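Long-range contact in hydrazine synthase beta subunit (Candidatus Kuenenia stuttgartiensis, PDB 5C2V), which forms part of the hydrazine synthase complex, which condenses nitric oxide with ammonium to hydrazine, and may modulate passage of hydroxylamine between the active sites of its partner subunits: residues B[182-190]-B[233-243]. Numbering follows the deposited sequence.
Sequences ENRVIHESS and IETKAGGKVAR. With BET (trimethyl glycine), chain R.
Arg184 runs alongside Ile233 in the opposite sense, Arg184 CD lying 4.1 Å from Ile233 CG2, and pushes its guanidinium into the hairpin turn joining strands 226-234 and 241-245. Stretched out through its CG-CD bond (chi3 -178°), the side chain carries the charged group to two backbone carbonyls: Arg184 NH1 donates to Glu234 O, and Arg184 NH2 meets Lys236 O at 2.5 Å within the guanidinium plane. Lys236 O also accepts Gly239 N, the closing bond of a type II turn, and the two donors reach it from opposite faces of its plane. Glu182 OE2 lies 3.3 Å from Arg184 NE in a salt bridge, with weak hydrogen bonds, and probably offsets part of the charge. Midway, Ile186 CG1 packs against Ile233 CD1 at 4.3 Å and Val241 CG1, while its CG2 lies beside the aliphatic part of Arg243. A turn at chi3 (-75°) brings the Arg243 guanidinium round to His187 O, which Arg243 NH1 meets at 3.0 Å from above the carbonyl plane, and to the ligand. Arg243 NH2 binds trimethyl glycine OXT at 2.9 Å and also pairs with Asp299, whereas Glu188, held by Arg302, borders the ligand carboxylate. Adjacent blades of the beta-propeller are thus joined by arginine-to-carbonyl bonds at both ends of an apolar middle, with Arg243 shared between the blade interface and a bound carboxylate.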
loop_
_atom_site.group_PDB
_atom_site.type_symbol
_atom_site.label_atom_id
_atom_site.label_comp_id
_atom_site.label_asym_id
_atom_site.label_seq_id
_atom_site.Cartn_x
_atom_site.Cartn_y
_atom_site.Cartn_z
ATOM N N GLU B 182 21.705 44.449 20.031
ATOM C CA GLU B 182 20.608 43.485 19.975
ATOM C C GLU B 182 20.830 42.296 20.910
ATOM O O GLU B 182 21.967 41.919 21.191
ATOM C CB GLU B 182 20.417 42.984 18.538
ATOM C CG GLU B 182 19.096 42.270 18.283
ATOM C CD GLU B 182 18.957 41.790 16.849
ATOM O OE1 GLU B 182 17.811 41.599 16.390
ATOM O OE2 GLU B 182 19.996 41.600 16.182
ATOM N N ASN B 183 19.735 41.708 21.385
ATOM C CA ASN B 183 19.792 40.498 22.197
ATOM C C ASN B 183 18.877 39.412 21.638
ATOM O O ASN B 183 17.668 39.614 21.522
ATOM C CB ASN B 183 19.413 40.806 23.646
ATOM C CG ASN B 183 19.279 39.555 24.493
ATOM O OD1 ASN B 183 20.272 39.004 24.969
ATOM N ND2 ASN B 183 18.047 39.099 24.685
ATOM N N ARG B 184 19.450 38.262 21.296
ATOM C CA ARG B 184 18.662 37.184 20.704
ATOM C C ARG B 184 18.562 35.970 21.621
ATOM O O ARG B 184 19.568 35.384 22.011
ATOM C CB ARG B 184 19.249 36.772 19.354
ATOM C CG ARG B 184 19.084 37.827 18.276
ATOM C CD ARG B 184 19.594 37.336 16.934
ATOM N NE ARG B 184 19.478 38.364 15.904
ATOM C CZ ARG B 184 19.918 38.223 14.658
ATOM N NH1 ARG B 184 20.506 37.095 14.283
ATOM N NH2 ARG B 184 19.770 39.212 13.786
ATOM N N VAL B 185 17.331 35.593 21.946
ATOM C CA VAL B 185 17.076 34.522 22.898
ATOM C C VAL B 185 17.019 33.145 22.239
ATOM O O VAL B 185 16.310 32.947 21.253
ATOM C CB VAL B 185 15.752 34.768 23.653
ATOM C CG1 VAL B 185 15.326 33.528 24.417
ATOM C CG2 VAL B 185 15.888 35.963 24.585
ATOM N N ILE B 186 17.769 32.196 22.793
ATOM C CA ILE B 186 17.623 30.801 22.403
ATOM C C ILE B 186 16.624 30.167 23.357
ATOM O O ILE B 186 16.904 30.005 24.544
ATOM C CB ILE B 186 18.957 30.030 22.458
ATOM C CG1 ILE B 186 19.996 30.674 21.540
ATOM C CG2 ILE B 186 18.744 28.572 22.081
ATOM C CD1 ILE B 186 21.337 29.968 21.552
ATOM N N HIS B 187 15.458 29.805 22.836
ATOM C CA HIS B 187 14.375 29.330 23.685
ATOM C C HIS B 187 14.619 27.905 24.160
ATOM O O HIS B 187 15.105 27.062 23.402
ATOM C CB HIS B 187 13.037 29.427 22.950
ATOM C CG HIS B 187 12.460 30.808 22.933
ATOM N ND1 HIS B 187 13.068 31.862 22.286
ATOM C CD2 HIS B 187 11.334 31.312 23.496
ATOM C CE1 HIS B 187 12.340 32.954 22.445
ATOM N NE2 HIS B 187 11.282 32.646 23.175
ATOM N N GLU B 188 14.279 27.654 25.423
ATOM C CA GLU B 188 14.452 26.348 26.054
ATOM C C GLU B 188 15.897 25.862 25.988
ATOM O O GLU B 188 16.169 24.755 25.527
ATOM C CB GLU B 188 13.517 25.321 25.412
ATOM C CG GLU B 188 12.043 25.640 25.601
ATOM C CD GLU B 188 11.137 24.511 25.153
ATOM O OE1 GLU B 188 11.655 23.513 24.609
ATOM O OE2 GLU B 188 9.908 24.622 25.346
ATOM N N SER B 189 16.822 26.698 26.447
ATOM C CA SER B 189 18.236 26.340 26.449
ATOM C C SER B 189 18.848 26.439 27.842
ATOM O O SER B 189 18.362 27.179 28.698
ATOM C CB SER B 189 19.015 27.235 25.483
ATOM O OG SER B 189 19.028 28.579 25.933
ATOM N N SER B 190 19.919 25.685 28.060
ATOM C CA SER B 190 20.687 25.769 29.295
ATOM C C SER B 190 22.133 25.380 29.017
ATOM O O SER B 190 22.417 24.732 28.009
ATOM C CB SER B 190 20.085 24.868 30.378
ATOM O OG SER B 190 20.265 23.497 30.064
ATOM N N ILE B 233 22.808 30.665 14.435
ATOM C CA ILE B 233 22.115 31.945 14.347
ATOM C C ILE B 233 22.644 32.772 13.178
ATOM O O ILE B 233 23.852 32.967 13.042
ATOM C CB ILE B 233 22.259 32.756 15.652
ATOM C CG1 ILE B 233 21.555 32.042 16.808
ATOM C CG2 ILE B 233 21.706 34.164 15.478
ATOM C CD1 ILE B 233 21.614 32.801 18.118
ATOM N N GLU B 234 21.732 33.251 12.339
ATOM C CA GLU B 234 22.101 34.081 11.199
ATOM C C GLU B 234 22.344 35.515 11.662
ATOM O O GLU B 234 21.458 36.157 12.228
ATOM C CB GLU B 234 21.013 34.027 10.126
ATOM C CG GLU B 234 20.870 32.658 9.479
ATOM C CD GLU B 234 19.715 32.585 8.502
ATOM O OE1 GLU B 234 18.743 33.353 8.668
ATOM O OE2 GLU B 234 19.774 31.751 7.574
ATOM N N THR B 235 23.551 36.012 11.409
ATOM C CA THR B 235 23.995 37.288 11.961
ATOM C C THR B 235 23.330 38.503 11.321
ATOM O O THR B 235 23.474 39.624 11.812
ATOM C CB THR B 235 25.518 37.440 11.828
ATOM O OG1 THR B 235 25.866 37.583 10.445
ATOM C CG2 THR B 235 26.223 36.223 12.403
ATOM N N LYS B 236 22.602 38.285 10.229
ATOM C CA LYS B 236 21.880 39.370 9.573
ATOM C C LYS B 236 20.722 39.828 10.458
ATOM O O LYS B 236 20.271 39.081 11.324
ATOM C CB LYS B 236 21.359 38.929 8.201
ATOM C CG LYS B 236 20.305 37.823 8.232
ATOM C CD LYS B 236 19.853 37.458 6.821
ATOM C CE LYS B 236 18.795 36.364 6.824
ATOM N NZ LYS B 236 18.351 36.017 5.442
ATOM N N ALA B 237 20.248 41.052 10.245
ATOM C CA ALA B 237 19.128 41.573 11.023
ATOM C C ALA B 237 17.854 40.770 10.765
ATOM O O ALA B 237 17.444 40.588 9.617
ATOM C CB ALA B 237 18.900 43.041 10.705
ATOM N N GLY B 238 17.233 40.290 11.836
ATOM C CA GLY B 238 16.037 39.473 11.730
ATOM C C GLY B 238 16.338 38.055 11.278
ATOM O O GLY B 238 15.442 37.332 10.844
ATOM N N GLY B 239 17.602 37.657 11.387
ATOM C CA GLY B 239 18.034 36.341 10.952
ATOM C C GLY B 239 17.425 35.204 11.751
ATOM O O GLY B 239 16.939 35.404 12.865
ATOM N N LYS B 240 17.457 34.003 11.181
ATOM C CA LYS B 240 16.874 32.833 11.824
ATOM C C LYS B 240 17.696 32.362 13.016
ATOM O O LYS B 240 18.919 32.499 13.035
ATOM C CB LYS B 240 16.737 31.679 10.826
ATOM C CG LYS B 240 15.958 32.003 9.565
ATOM C CD LYS B 240 16.047 30.848 8.577
ATOM C CE LYS B 240 15.369 31.182 7.261
ATOM N NZ LYS B 240 15.512 30.074 6.275
ATOM N N VAL B 241 17.011 31.804 14.008
ATOM C CA VAL B 241 17.671 31.095 15.092
ATOM C C VAL B 241 17.306 29.623 14.976
ATOM O O VAL B 241 16.161 29.239 15.219
ATOM C CB VAL B 241 17.259 31.635 16.473
ATOM C CG1 VAL B 241 17.948 30.851 17.580
ATOM C CG2 VAL B 241 17.584 33.118 16.580
ATOM N N ALA B 242 18.277 28.796 14.606
ATOM C CA ALA B 242 17.991 27.398 14.313
ATOM C C ALA B 242 18.567 26.470 15.370
ATOM O O ALA B 242 19.778 26.291 15.457
ATOM C CB ALA B 242 18.530 27.028 12.938
ATOM N N ARG B 243 17.685 25.866 16.156
ATOM C CA ARG B 243 18.094 24.902 17.166
ATOM C C ARG B 243 18.106 23.507 16.556
ATOM O O ARG B 243 17.070 23.003 16.124
ATOM C CB ARG B 243 17.159 24.962 18.375
ATOM C CG ARG B 243 17.111 26.327 19.048
ATOM C CD ARG B 243 15.910 26.459 19.971
ATOM N NE ARG B 243 14.665 26.636 19.228
ATOM C CZ ARG B 243 13.454 26.597 19.776
ATOM N NH1 ARG B 243 13.318 26.381 21.077
ATOM N NH2 ARG B 243 12.377 26.770 19.021
HETATM N N BET R . 7.953 28.322 22.466
HETATM C CA BET R . 9.237 27.731 23.036
HETATM C C BET R . 10.096 27.034 21.848
HETATM O O BET R . 10.157 25.782 21.938
HETATM O OXT BET R . 10.582 27.831 21.012
HETATM C C1 BET R . 6.893 28.402 23.545
HETATM C C2 BET R . 7.399 27.460 21.330
HETATM C C3 BET R . 8.191 29.748 21.997
#